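Local structure of CutA1 (Shewanella, 3AHP) at residues C13-A16 and D17-C20. The protein probably takes part in tolerance to divalent metal ions and forms a stable trimer. Sequence-based numbering, arbitrary orientation.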
loop_
_atom_site.group_PDB
_atom_site.type_symbol
_atom_site.label_atom_id
_atom_site.label_comp_id
_atom_site.label_asym_id
_atom_site.label_seq_id
_atom_site.Cartn_x
_atom_site.Cartn_y
_atom_site.Cartn_z
ATOM N N CYS B 13 3.011 6.361 12.394
ATOM C CA CYS B 13 3.104 7.094 13.649
ATOM C C CYS B 13 3.286 6.138 14.807
ATOM O O CYS B 13 2.833 5.007 14.727
ATOM C CB CYS B 13 1.849 7.930 13.867
ATOM S SG CYS B 13 1.753 9.403 12.843
ATOM N N PRO B 14 3.911 6.601 15.910
ATOM C CA PRO B 14 4.213 5.721 17.048
ATOM C C PRO B 14 2.980 5.231 17.782
ATOM O O PRO B 14 3.038 4.200 18.432
ATOM C CB PRO B 14 5.047 6.608 17.965
ATOM C CG PRO B 14 5.682 7.578 17.049
ATOM C CD PRO B 14 4.603 7.892 16.048
ATOM N N ASP B 15 1.865 5.936 17.646
ATOM C CA ASP B 15 0.586 5.401 18.089
ATOM C C ASP B 15 -0.566 6.108 17.387
ATOM O O ASP B 15 -0.340 7.054 16.629
ATOM C CB ASP B 15 0.440 5.565 19.596
ATOM C CG ASP B 15 0.394 7.011 20.003
ATOM O OD1 ASP B 15 -0.607 7.691 19.674
ATOM O OD2 ASP B 15 1.375 7.475 20.619
ATOM N N ALA B 16 -1.791 5.689 17.703
ATOM C CA ALA B 16 -2.975 6.097 16.956
ATOM C C ALA B 16 -3.404 7.526 17.260
ATOM O O ALA B 16 -3.976 8.187 16.398
ATOM C CB ALA B 16 -4.142 5.131 17.192
ATOM N N ASP B 17 -3.180 7.979 18.494
ATOM C CA ASP B 17 -3.516 9.349 18.869
ATOM C C ASP B 17 -2.739 10.369 18.038
ATOM O O ASP B 17 -3.280 11.383 17.581
ATOM C CB ASP B 17 -3.257 9.579 20.357
ATOM C CG ASP B 17 -4.184 8.772 21.231
ATOM O OD1 ASP B 17 -5.384 8.670 20.893
ATOM O OD2 ASP B 17 -3.704 8.180 22.216
ATOM N N ILE B 18 -1.453 10.106 17.874
ATOM C CA ILE B 18 -0.640 10.936 17.035
ATOM C C ILE B 18 -1.131 10.887 15.577
ATOM O O ILE B 18 -1.232 11.916 14.913
ATOM C CB ILE B 18 0.846 10.548 17.177
ATOM C CG1 ILE B 18 1.273 10.683 18.646
ATOM C CG2 ILE B 18 1.725 11.371 16.222
ATOM C CD1 ILE B 18 2.611 10.006 19.004
ATOM N N ALA B 19 -1.441 9.693 15.086
ATOM C CA ALA B 19 -1.899 9.537 13.703
ATOM C C ALA B 19 -3.155 10.368 13.485
ATOM O O ALA B 19 -3.266 11.120 12.506
ATOM C CB ALA B 19 -2.163 8.081 13.389
ATOM N N CYS B 20 -4.055 10.290 14.455
ATOM C CA CYS B 20 -5.276 11.047 14.429
ATOM C C CYS B 20 -5.049 12.552 14.426
ATOM O O CYS B 20 -5.715 13.288 13.710
ATOM C CB CYS B 20 -6.162 10.659 15.594
ATOM S SG CYS B 20 -7.816 11.343 15.411
#
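Asp-15 caps the N-terminus of helix 16-28 by turning its carboxylate back over the first turn, where it meets the backbone amides of Asp-17 and Ile-18. The evidence for the N-cap is a single oxygen shared by two donors: OD1 of Asp-15 accepts from N of Ile-18 at 3.1 Å, nearly straight at 165°, while the bond from N of Asp-17 to the same OD1 is weak and bent. The Ile-18 amide comes to the syn side of that oxygen, 34° out of the carboxylate plane. Chi1 of 65° tucks CG between the two backbone arms of Asp-15, from where the turn of the carboxylate brings OD1 to the amides. The main chain then takes up the helical pattern, N of Ala-19 bonding to O of Asp-15. Ala-16 takes part mainly through its backbone, its O accepting from N of Cys-20 at 2.9 Å while its CB points away from segment 17-20. Ile-18 crosses the capping side chain at about a right angle, its CG1 and CD1 lying against the carboxylate. Its two branches reach different partners: CD1 approaches CD of Pro-14 at 4.1 Å, and CG2, anti to the backbone N, lies 3.9 Å from SG of Cys-13. Replacing Asp-15 by an alanine is likely to leave the Asp-17 and Ile-18 amides without their capping acceptor and CG1 and CD1 of Ile-18 without the carboxylate they pack on. The negative carboxylate at the positive end of the helix dipole is likely to be stabilising, although the Asp-17 carboxylate, with OD2 4.0 Å from OD1 of Asp-15, adds like charge. CB of Cys-13 packs on CB of Ala-19 at 4.0 Å, closing the end of strand 6-13 onto helix 16-28; Cys-13, Ala-16 and Ala-19 all touch Val-57 of strand 50-64, and Pro-14 and Ile-18 rest on Pro-80 after helix 68-78.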